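PDB 3G9K: capsule biosynthesis protein capD from Bacillus anthracis, which is a transpeptidase that cleaves the poly-gamma-D-glutamate capsule and joins it by an amide bond to meso-diaminopimelic acid of the peptidoglycan scaffold. Local coordinates for the interface of chains A and B. Sequence-based numbering; all coordinates share one arbitrary frame. Chains: chain A, Capsule biosynthesis protein capD; chain B, Capsule biosynthesis protein capD.

The four contacts fall into two pairs along the interface between the two chains cleaved from one precursor. Contact 1 and contact 3 have C-alpha centres about 8 Å apart and share A:Ala48, B:Ile6 and B:Val14; both set helix 44-58 and strand 68-74 of chain A against strands 2-7 and 13-19 of chain B. Contact 2 and contact 4, about 11 Å apart, share A:Leu249; both engage helix 82-94 of chain B, contact 2 at its first turns and contact 4 near its C-terminal end. Between the pairs the centres lie 22 to 25 Å apart. The small chain is thus held at well-separated places, as expected for one folded unit.

Contact 1: the interface of chains A and B. Residues chain A 47-48, 51-52, 55, 71; chain B 4, 6, 14, 16, 18.
Strand 68-74 of chain A runs antiparallel to strand 13-19 of chain B, with A:Met71 bridging to B:Ser16, while helix 44-58 of chain A lies across these strands and strand 2-7. The B:Phe4 ring is the centre of the packing. Its CG sits between the backbone N and the carbonyl carbon (chi1 69°), and the ring points toward the helix. A:Val51 CG1, a methyl anti to its own backbone N, rests over the middle of one face, 3.8 Å from the centroid, a CH-pi contact. At the rim, in the ring plane, lies A:Ala48 CB, 3.7 Å from B:Phe4 CE2. The B:Ile6 chain ends against the helix backbone, its CD1 3.3 Å from A:Ala48 CA, which is close packing. The selenomethionine A:Met71 lays CG 3.6 Å from B:Val14 CG1.

Polar atoms border this apolar core. A:Ser52 OG gives its hydrogen to A:Ala48 O one turn back at 2.8 Å, the donor tilted 31° from the carbonyl plane. B:Asn18 ND2 approaches the same hydroxyl in a weak bond, but makes a straighter one (160° at H) to water 1 at 2.9 Å. That water lies 2.8 Å from A:Ser52 O, completing a bridge between the chains. The site belongs to the sheet-and-helix core of the gamma-glutamyltransferase fold and includes strand 2-7, which begins just after the nucleophile B:Thr1.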
loop_
_atom_site.group_PDB
_atom_site.type_symbol
_atom_site.label_atom_id
_atom_site.label_comp_id
_atom_site.label_asym_id
_atom_site.label_seq_id
_atom_site.Cartn_x
_atom_site.Cartn_y
_atom_site.Cartn_z
ATOM N N ALA A 47 -16.713 1.140 -2.027
ATOM C CA ALA A 47 -15.837 2.300 -2.061
ATOM C C ALA A 47 -14.375 1.928 -2.344
ATOM O O ALA A 47 -13.683 2.663 -3.017
ATOM C CB ALA A 47 -15.934 3.092 -0.751
ATOM N N ALA A 48 -13.900 0.821 -1.792
ATOM C CA ALA A 48 -12.506 0.394 -1.994
ATOM C C ALA A 48 -12.230 0.023 -3.474
ATOM O O ALA A 48 -11.157 0.286 -4.009
ATOM C CB ALA A 48 -12.190 -0.824 -1.076
ATOM N N VAL A 51 -12.159 3.427 -5.278
ATOM C CA VAL A 51 -10.885 4.030 -4.909
ATOM C C VAL A 51 -9.721 3.338 -5.611
ATOM O O VAL A 51 -8.815 4.007 -6.089
ATOM C CB VAL A 51 -10.658 4.049 -3.368
ATOM C CG1 VAL A 51 -9.208 4.420 -3.024
ATOM C CG2 VAL A 51 -11.634 5.040 -2.655
ATOM N N SER A 52 -9.710 2.010 -5.624
ATOM C CA SER A 52 -8.555 1.292 -6.247
ATOM C C SER A 52 -8.435 1.610 -7.725
ATOM O O SER A 52 -7.363 1.967 -8.221
ATOM C CB SER A 52 -8.640 -0.199 -6.065
ATOM O OG SER A 52 -8.514 -0.508 -4.712
ATOM N N LEU A 55 -7.271 5.448 -8.330
ATOM C CA LEU A 55 -5.852 5.534 -8.019
ATOM C C LEU A 55 -5.053 5.013 -9.206
ATOM O O LEU A 55 -4.046 5.629 -9.586
ATOM C CB LEU A 55 -5.517 4.781 -6.724
ATOM C CG LEU A 55 -5.906 5.517 -5.433
ATOM C CD1 LEU A 55 -5.738 4.543 -4.295
ATOM C CD2 LEU A 55 -5.109 6.806 -5.238
HETATM N N MSE A 71 -5.815 -6.817 0.005
HETATM C CA MSE A 71 -6.859 -6.098 0.709
HETATM C C MSE A 71 -7.309 -6.846 1.942
HETATM O O MSE A 71 -7.750 -8.014 1.874
HETATM C CB MSE A 71 -8.060 -5.846 -0.205
HETATM C CG MSE A 71 -9.189 -5.029 0.459
HETATM SE SE MSE A 71 -10.692 -4.592 -0.674
HETATM C CE MSE A 71 -9.728 -3.592 -2.060
ATOM N N PHE B 4 -4.479 2.754 0.977
ATOM C CA PHE B 4 -5.686 3.470 1.446
ATOM C C PHE B 4 -6.440 2.705 2.577
ATOM O O PHE B 4 -6.231 1.514 2.825
ATOM C CB PHE B 4 -6.579 3.845 0.240
ATOM C CG PHE B 4 -7.218 2.660 -0.423
ATOM C CD1 PHE B 4 -6.556 1.989 -1.425
ATOM C CD2 PHE B 4 -8.445 2.148 0.044
ATOM C CE1 PHE B 4 -7.123 0.893 -2.040
ATOM C CE2 PHE B 4 -9.031 1.074 -0.548
ATOM C CZ PHE B 4 -8.362 0.419 -1.596
ATOM N N ILE B 6 -10.502 2.686 4.403
ATOM C CA ILE B 6 -11.914 3.094 4.359
ATOM C C ILE B 6 -12.634 2.521 5.559
ATOM O O ILE B 6 -12.382 1.403 5.914
ATOM C CB ILE B 6 -12.579 2.581 3.125
ATOM C CG1 ILE B 6 -11.795 3.057 1.906
ATOM C CG2 ILE B 6 -14.068 3.090 3.047
ATOM C CD1 ILE B 6 -12.315 2.478 0.616
ATOM N N VAL B 14 -11.600 -1.403 5.668
ATOM C CA VAL B 14 -10.766 -1.964 4.648
ATOM C C VAL B 14 -9.404 -1.265 4.727
ATOM O O VAL B 14 -9.338 -0.019 4.751
ATOM C CB VAL B 14 -11.352 -1.679 3.229
ATOM C CG1 VAL B 14 -10.324 -2.028 2.145
ATOM C CG2 VAL B 14 -12.711 -2.417 3.004
ATOM N N SER B 16 -5.976 -1.448 2.358
ATOM C CA SER B 16 -5.500 -2.068 1.111
ATOM C C SER B 16 -4.235 -1.400 0.618
ATOM O O SER B 16 -4.103 -0.170 0.663
ATOM C CB SER B 16 -6.595 -2.050 0.059
ATOM O OG SER B 16 -6.097 -2.499 -1.192
ATOM N N ASN B 18 -1.894 -1.468 -2.925
ATOM C CA ASN B 18 -1.768 -1.873 -4.301
ATOM C C ASN B 18 -0.453 -1.371 -4.868
ATOM O O ASN B 18 0.061 -0.344 -4.419
ATOM C CB ASN B 18 -2.901 -1.300 -5.129
ATOM C CG ASN B 18 -4.287 -1.810 -4.682
ATOM O OD1 ASN B 18 -4.409 -2.908 -4.144
ATOM N ND2 ASN B 18 -5.323 -1.010 -4.934
HETATM O O HOH W 1 -5.130 1.208 -6.729
#

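Contact 2: the interface of chains A and B. Residues chain A 244-245, 248-249, 271, 275, 279; chain B 83-84, 87.
Helix 82-94 of chain B enters with its first turns between helices 242-254 and 264-284 of chain A, where B:Pro83, B:Gln84 and B:Thr87 face them. Within this patch the contact is van der Waals packing, with no polar pair close enough to bond across it. The selenomethionine A:Met248 bends at its last torsion (chi3 57°), bringing CE 3.9 Å from B:Thr87 CB and the selenium 4.0 Å from B:Pro83 CB. A:Met248 and B:Thr87 cross at about a right angle.

B:Thr87 OG1 is anti to its carbonyl carbon (chi1 -64°), turned back along its helix, and bonds to B:Pro83 O at 2.9 Å. That hydroxyl therefore has an acceptor within its own helix, although it is packed against A:Met248 CB and A:Leu245 CD1. On the backbone side of B:Thr87, A:Leu249 CD2 lies 3.8 Å from its CA.

On the opposite flank the phenol oxygen of A:Tyr279 lies 3.4 Å from B:Pro83 CG, the two side chains crossing at a slant, and also nears B:Gln84 CG. The A:Tyr279 ring and the B:Gln84 amide stand nearly perpendicular, their planes 88° apart. A:Ser275 OG bonds to A:Met271 O at 3.0 Å. Gripping this helix start probably steadies the preceding segment B:Gly78 to B:Arg81, which binds poly-gamma-D-glutamate.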
loop_
_atom_site.group_PDB
_atom_site.type_symbol
_atom_site.label_atom_id
_atom_site.label_comp_id
_atom_site.label_asym_id
_atom_site.label_seq_id
_atom_site.Cartn_x
_atom_site.Cartn_y
_atom_site.Cartn_z
ATOM N N THR A 244 6.125 -9.898 10.197
ATOM C CA THR A 244 7.307 -9.106 10.523
ATOM C C THR A 244 6.929 -7.823 11.250
ATOM O O THR A 244 7.563 -7.457 12.210
ATOM C CB THR A 244 8.111 -8.787 9.260
ATOM O OG1 THR A 244 8.471 -10.007 8.608
ATOM C CG2 THR A 244 9.383 -8.002 9.583
ATOM N N LEU A 245 5.892 -7.140 10.778
ATOM C CA LEU A 245 5.464 -5.888 11.403
ATOM C C LEU A 245 4.996 -6.120 12.827
ATOM O O LEU A 245 5.403 -5.402 13.741
ATOM C CB LEU A 245 4.336 -5.248 10.579
ATOM C CG LEU A 245 3.550 -4.119 11.235
ATOM C CD1 LEU A 245 4.444 -2.996 11.778
ATOM C CD2 LEU A 245 2.536 -3.593 10.195
HETATM N N MSE A 248 7.819 -6.996 15.271
HETATM C CA MSE A 248 8.516 -5.752 15.594
HETATM C C MSE A 248 7.747 -4.878 16.590
HETATM O O MSE A 248 8.345 -4.313 17.507
HETATM C CB MSE A 248 8.840 -4.962 14.331
HETATM C CG MSE A 248 9.974 -5.540 13.505
HETATM SE SE MSE A 248 10.423 -4.535 11.934
HETATM C CE MSE A 248 10.809 -2.820 12.720
ATOM N N LEU A 249 6.436 -4.745 16.381
ATOM C CA LEU A 249 5.595 -4.022 17.328
ATOM C C LEU A 249 5.674 -4.674 18.713
ATOM O O LEU A 249 5.823 -3.976 19.705
ATOM C CB LEU A 249 4.138 -3.979 16.863
ATOM C CG LEU A 249 3.815 -3.127 15.614
ATOM C CD1 LEU A 249 2.392 -3.418 15.156
ATOM C CD2 LEU A 249 4.008 -1.597 15.862
HETATM N N MSE A 271 15.816 0.296 17.797
HETATM C CA MSE A 271 14.929 -0.022 16.677
HETATM C C MSE A 271 15.679 -0.824 15.617
HETATM O O MSE A 271 15.113 -1.743 15.010
HETATM C CB MSE A 271 14.318 1.247 16.065
HETATM C CG MSE A 271 13.078 1.766 16.790
HETATM SE SE MSE A 271 11.645 0.426 16.912
HETATM C CE MSE A 271 10.377 1.477 17.930
ATOM N N SER A 275 14.444 -4.551 14.328
ATOM C CA SER A 275 14.186 -4.792 12.916
ATOM C C SER A 275 15.083 -5.881 12.325
ATOM O O SER A 275 14.619 -6.687 11.545
ATOM C CB SER A 275 14.288 -3.505 12.092
ATOM O OG SER A 275 15.541 -2.891 12.240
ATOM N N TYR A 279 13.683 -9.174 10.666
ATOM C CA TYR A 279 14.028 -9.414 9.259
ATOM C C TYR A 279 14.773 -10.733 9.110
ATOM O O TYR A 279 14.553 -11.476 8.149
ATOM C CB TYR A 279 14.873 -8.291 8.673
ATOM C CG TYR A 279 14.083 -7.057 8.233
ATOM C CD1 TYR A 279 14.270 -6.507 6.963
ATOM C CD2 TYR A 279 13.157 -6.446 9.085
ATOM C CE1 TYR A 279 13.569 -5.381 6.560
ATOM C CE2 TYR A 279 12.444 -5.311 8.685
ATOM C CZ TYR A 279 12.662 -4.779 7.433
ATOM O OH TYR A 279 11.963 -3.658 7.027
ATOM N N PRO B 83 7.758 -2.039 7.386
ATOM C CA PRO B 83 7.594 -2.247 8.829
ATOM C C PRO B 83 8.510 -1.406 9.693
ATOM O O PRO B 83 8.172 -1.129 10.827
ATOM C CB PRO B 83 7.861 -3.722 9.011
ATOM C CG PRO B 83 8.692 -4.100 7.888
ATOM C CD PRO B 83 8.303 -3.228 6.723
ATOM N N GLN B 84 9.639 -0.972 9.141
ATOM C CA GLN B 84 10.494 0.030 9.821
ATOM C C GLN B 84 9.856 1.397 9.907
ATOM O O GLN B 84 10.135 2.147 10.803
ATOM C CB GLN B 84 11.840 0.154 9.124
ATOM C CG GLN B 84 12.703 -1.114 9.284
ATOM C CD GLN B 84 14.125 -0.842 8.901
ATOM O OE1 GLN B 84 14.610 -1.313 7.871
ATOM N NE2 GLN B 84 14.778 -0.022 9.683
ATOM N N THR B 87 6.511 0.743 12.575
ATOM C CA THR B 87 6.695 0.341 13.981
ATOM C C THR B 87 6.882 1.516 14.949
ATOM O O THR B 87 6.150 1.583 15.919
ATOM C CB THR B 87 7.798 -0.726 14.137
ATOM O OG1 THR B 87 7.385 -1.893 13.465
ATOM C CG2 THR B 87 8.091 -1.054 15.610
#

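Contact 3: the interface of chains A and B. Residues chain A 43-45, 48, 72-73; chain B 6, 8, 12-14.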
loop_
_atom_site.group_PDB
_atom_site.type_symbol
_atom_site.label_atom_id
_atom_site.label_comp_id
_atom_site.label_asym_id
_atom_site.label_seq_id
_atom_site.Cartn_x
_atom_site.Cartn_y
_atom_site.Cartn_z
ATOM N N SER A 43 -20.931 0.575 0.689
ATOM C CA SER A 43 -20.182 -0.143 1.701
ATOM C C SER A 43 -18.686 0.177 1.624
ATOM O O SER A 43 -18.248 0.726 0.645
ATOM C CB SER A 43 -20.371 -1.625 1.494
ATOM O OG SER A 43 -19.729 -2.086 0.292
ATOM N N ALA A 44 -17.895 -0.253 2.611
ATOM C CA ALA A 44 -16.431 -0.034 2.549
ATOM C C ALA A 44 -15.837 -0.739 1.334
ATOM O O ALA A 44 -14.972 -0.170 0.659
ATOM C CB ALA A 44 -15.746 -0.501 3.837
ATOM N N VAL A 45 -16.326 -1.956 1.038
ATOM C CA VAL A 45 -15.805 -2.758 -0.102
ATOM C C VAL A 45 -16.109 -2.073 -1.422
ATOM O O VAL A 45 -15.208 -1.860 -2.232
ATOM C CB VAL A 45 -16.275 -4.218 -0.050
ATOM C CG1 VAL A 45 -15.875 -5.039 -1.306
ATOM C CG2 VAL A 45 -15.693 -4.868 1.159
ATOM N N ALA A 48 -13.900 0.821 -1.792
ATOM C CA ALA A 48 -12.506 0.394 -1.994
ATOM C C ALA A 48 -12.230 0.023 -3.474
ATOM O O ALA A 48 -11.157 0.286 -4.009
ATOM C CB ALA A 48 -12.190 -0.824 -1.076
ATOM N N LEU A 72 -7.251 -6.143 3.067
ATOM C CA LEU A 72 -7.715 -6.648 4.342
ATOM C C LEU A 72 -9.093 -6.076 4.555
ATOM O O LEU A 72 -9.310 -4.862 4.339
ATOM C CB LEU A 72 -6.715 -6.226 5.446
ATOM C CG LEU A 72 -6.804 -6.785 6.854
ATOM C CD1 LEU A 72 -6.612 -8.280 6.827
ATOM C CD2 LEU A 72 -5.754 -6.074 7.768
ATOM N N ILE A 73 -10.051 -6.940 4.908
ATOM C CA ILE A 73 -11.439 -6.528 5.148
ATOM C C ILE A 73 -11.836 -7.075 6.534
ATOM O O ILE A 73 -11.930 -8.310 6.738
ATOM C CB ILE A 73 -12.439 -7.026 4.085
ATOM C CG1 ILE A 73 -12.027 -6.645 2.642
ATOM C CG2 ILE A 73 -13.812 -6.419 4.350
ATOM C CD1 ILE A 73 -12.790 -7.393 1.525
ATOM N N ILE B 6 -10.502 2.686 4.403
ATOM C CA ILE B 6 -11.914 3.094 4.359
ATOM C C ILE B 6 -12.634 2.521 5.559
ATOM O O ILE B 6 -12.382 1.403 5.914
ATOM C CB ILE B 6 -12.579 2.581 3.125
ATOM C CG1 ILE B 6 -11.795 3.057 1.906
ATOM C CG2 ILE B 6 -14.068 3.090 3.047
ATOM C CD1 ILE B 6 -12.315 2.478 0.616
ATOM N N ASP B 8 -16.775 2.266 6.880
ATOM C CA ASP B 8 -18.160 2.569 6.495
ATOM C C ASP B 8 -19.118 2.648 7.712
ATOM O O ASP B 8 -18.667 2.619 8.856
ATOM C CB ASP B 8 -18.663 1.595 5.412
ATOM C CG ASP B 8 -18.857 0.195 5.910
ATOM O OD1 ASP B 8 -18.926 -0.050 7.150
ATOM O OD2 ASP B 8 -18.873 -0.709 5.046
ATOM N N THR B 12 -17.133 -1.483 9.173
ATOM C CA THR B 12 -16.231 -2.389 8.468
ATOM C C THR B 12 -15.048 -1.523 8.036
ATOM O O THR B 12 -15.235 -0.395 7.613
ATOM C CB THR B 12 -16.873 -3.035 7.241
ATOM O OG1 THR B 12 -18.019 -3.792 7.660
ATOM C CG2 THR B 12 -15.894 -3.930 6.517
ATOM N N VAL B 13 -13.851 -2.070 8.171
ATOM C CA VAL B 13 -12.621 -1.352 7.825
ATOM C C VAL B 13 -11.920 -2.122 6.719
ATOM O O VAL B 13 -11.705 -3.331 6.772
ATOM C CB VAL B 13 -11.719 -1.013 9.061
ATOM C CG1 VAL B 13 -11.785 -2.063 10.105
ATOM C CG2 VAL B 13 -10.253 -0.682 8.700
ATOM N N VAL B 14 -11.600 -1.403 5.668
ATOM C CA VAL B 14 -10.766 -1.964 4.648
ATOM C C VAL B 14 -9.404 -1.265 4.727
ATOM O O VAL B 14 -9.338 -0.019 4.751
ATOM C CB VAL B 14 -11.352 -1.679 3.229
ATOM C CG1 VAL B 14 -10.324 -2.028 2.145
ATOM C CG2 VAL B 14 -12.711 -2.417 3.004
#
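B:Asp8 OD2 accepts the backbone N-H of A:Ala44 at 2.7 Å, with 150° at the hydrogen. The amide meets the oxygen on its anti side, 18° out of the carboxylate plane. A:Ala44 is the first residue of helix 44-58, which puts the carboxylate at the helix N-terminus; a negative charge there would be expected to suit the helix dipole. The other oxygen, OD1, is held within chain B: B:Thr12 N bonds to it at 3.1 Å, coming from above the carboxylate plane. With CG of B:Asp8 lying between its backbone N and carbonyl carbon (chi1 69°), one carboxylate can tie the helix start of chain A to the turn that joins strands 2-7 and 13-19 of chain B, and the two bonds should restrain its rotation.

Beside this polar link, A:Ala44 packs its methyl against B:Val14. The CB of A:Ala44 lies 3.7 Å from B:Val14 CG2, the methyl branch anti to the carbonyl carbon of that valine. The other branch, CG1, comes 3.9 Å from A:Ala48 CB, so the forked side chain touches the helix at residues one turn apart. B:Ile6 CG2 adds a contact at 3.9 Å to A:Ala44 CA.

Strand 68-74 approaches from the far side, where A:Ile73 and B:Val14 form an antiparallel bridge. A:Ile73 CG2 and B:Thr12 CG2 meet methyl to methyl at 3.9 Å, and A:Leu72 O lies 3.3 Å from B:Val14 CA.

Contact 4: the interface of chains A and B. Residues chain A 228-229, 231, 249, 252; chain B 65, 90-91, 94-95.
The ring of A:Tyr228 has A:Met229 CG over one face, offset toward the rim, and A:Leu249 CB over the middle of the other, while its hydroxyl reaches B:Thr94. Across the interface the B:His95 ring carries the CE methyl of the selenomethionine A:Met229 over its centre, 3.6 Å from the centroid, a CH-pi contact. Bends at chi2 and chi3 (-72° and -74°) curl the A:Met229 chain toward the imidazole. The A:Tyr231 ring takes B:Leu65 CD2 on one face, near the rim, and has its own chain's A:Tyr228 O in plane at the edge; A:Tyr231 CE1 touches B:Thr94 CG2 at 3.5 Å.

B:Thr94 OG1 is the main polar node. It is 3.1 Å from A:Tyr228 OH and 2.8 Å from B:Leu90 O, donating to either; one hydroxyl hydrogen cannot serve both fully at once. A:Leu249 CD2 closes on B:Leu90 CB at 3.5 Å. Water 2 links A:Ala252 O, at 2.9 Å, with the B:Asp91 carboxylate oxygen OD1.

The site sits where the turn between strands 224-228 and 231-235 of chain A, with helix 242-254, braces the C-terminal end of helix 82-94 in chain B, and strand 63-67 of chain B meets A:Tyr231.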
loop_
_atom_site.group_PDB
_atom_site.type_symbol
_atom_site.label_atom_id
_atom_site.label_comp_id
_atom_site.label_asym_id
_atom_site.label_seq_id
_atom_site.Cartn_x
_atom_site.Cartn_y
_atom_site.Cartn_z
ATOM N N TYR A 228 -1.364 -6.617 20.518
ATOM C CA TYR A 228 -0.299 -5.666 20.773
ATOM C C TYR A 228 -0.874 -4.484 21.514
ATOM O O TYR A 228 -1.829 -3.872 21.047
ATOM C CB TYR A 228 0.363 -5.259 19.458
ATOM C CG TYR A 228 1.112 -3.974 19.475
ATOM C CD1 TYR A 228 2.315 -3.842 20.161
ATOM C CD2 TYR A 228 0.630 -2.868 18.769
ATOM C CE1 TYR A 228 3.012 -2.603 20.162
ATOM C CE2 TYR A 228 1.311 -1.659 18.760
ATOM C CZ TYR A 228 2.492 -1.527 19.470
ATOM O OH TYR A 228 3.153 -0.317 19.442
HETATM N N MSE A 229 -0.318 -4.181 22.682
HETATM C CA MSE A 229 -0.760 -3.045 23.504
HETATM C C MSE A 229 -2.262 -3.062 23.802
HETATM O O MSE A 229 -2.919 -2.010 23.846
HETATM C CB MSE A 229 -0.344 -1.721 22.848
HETATM C CG MSE A 229 1.143 -1.483 22.876
HETATM SE SE MSE A 229 1.758 -1.046 24.680
HETATM C CE MSE A 229 1.072 0.779 24.808
ATOM N N TYR A 231 -4.537 -4.235 21.902
ATOM C CA TYR A 231 -5.281 -4.279 20.641
ATOM C C TYR A 231 -5.235 -5.677 20.091
ATOM O O TYR A 231 -4.185 -6.326 20.130
ATOM C CB TYR A 231 -4.616 -3.393 19.596
ATOM C CG TYR A 231 -4.738 -1.907 19.803
ATOM C CD1 TYR A 231 -3.735 -1.200 20.470
ATOM C CD2 TYR A 231 -5.817 -1.189 19.277
ATOM C CE1 TYR A 231 -3.803 0.142 20.630
ATOM C CE2 TYR A 231 -5.895 0.198 19.438
ATOM C CZ TYR A 231 -4.866 0.854 20.108
ATOM O OH TYR A 231 -4.890 2.213 20.301
ATOM N N LEU A 249 6.436 -4.745 16.381
ATOM C CA LEU A 249 5.595 -4.022 17.328
ATOM C C LEU A 249 5.674 -4.674 18.713
ATOM O O LEU A 249 5.823 -3.976 19.705
ATOM C CB LEU A 249 4.138 -3.979 16.863
ATOM C CG LEU A 249 3.815 -3.127 15.614
ATOM C CD1 LEU A 249 2.392 -3.418 15.156
ATOM C CD2 LEU A 249 4.008 -1.597 15.862
ATOM N N ALA A 252 9.043 -4.160 20.294
ATOM C CA ALA A 252 9.187 -2.785 20.780
ATOM C C ALA A 252 8.406 -2.546 22.076
ATOM O O ALA A 252 8.873 -1.839 22.967
ATOM C CB ALA A 252 8.771 -1.781 19.683
ATOM N N LEU B 65 -6.102 -2.566 13.738
ATOM C CA LEU B 65 -5.989 -2.751 15.180
ATOM C C LEU B 65 -7.326 -2.446 15.822
ATOM O O LEU B 65 -7.923 -1.425 15.515
ATOM C CB LEU B 65 -4.978 -1.767 15.742
ATOM C CG LEU B 65 -3.528 -2.011 15.313
ATOM C CD1 LEU B 65 -3.160 -1.193 14.108
ATOM C CD2 LEU B 65 -2.566 -1.728 16.472
ATOM N N LEU B 90 3.370 3.450 15.284
ATOM C CA LEU B 90 2.439 2.745 16.192
ATOM C C LEU B 90 2.954 2.682 17.650
ATOM O O LEU B 90 2.165 2.817 18.592
ATOM C CB LEU B 90 2.112 1.343 15.629
ATOM C CG LEU B 90 1.193 1.405 14.388
ATOM C CD1 LEU B 90 1.075 0.085 13.660
ATOM C CD2 LEU B 90 -0.196 1.932 14.797
ATOM N N ASP B 91 4.267 2.527 17.836
ATOM C CA ASP B 91 4.909 2.541 19.175
ATOM C C ASP B 91 4.634 3.862 19.891
ATOM O O ASP B 91 4.182 3.885 21.032
ATOM C CB ASP B 91 6.431 2.364 19.059
ATOM C CG ASP B 91 7.137 2.412 20.408
ATOM O OD1 ASP B 91 6.806 1.559 21.256
ATOM O OD2 ASP B 91 8.005 3.301 20.620
ATOM N N THR B 94 0.619 4.349 20.591
ATOM C CA THR B 94 -0.010 3.520 21.608
ATOM C C THR B 94 0.516 3.838 22.994
ATOM O O THR B 94 -0.146 3.535 23.976
ATOM C CB THR B 94 0.207 2.014 21.360
ATOM O OG1 THR B 94 1.605 1.758 21.133
ATOM C CG2 THR B 94 -0.654 1.538 20.166
ATOM N N HIS B 95 1.709 4.415 23.054
ATOM C CA HIS B 95 2.304 4.890 24.305
ATOM C C HIS B 95 1.978 6.356 24.629
ATOM O O HIS B 95 2.505 6.901 25.605
ATOM C CB HIS B 95 3.807 4.657 24.264
ATOM C CG HIS B 95 4.177 3.213 24.269
ATOM N ND1 HIS B 95 4.340 2.502 25.436
ATOM C CD2 HIS B 95 4.369 2.329 23.261
ATOM C CE1 HIS B 95 4.629 1.247 25.147
ATOM N NE2 HIS B 95 4.657 1.117 23.836
HETATM O O HOH W 2 7.915 0.819 23.390
#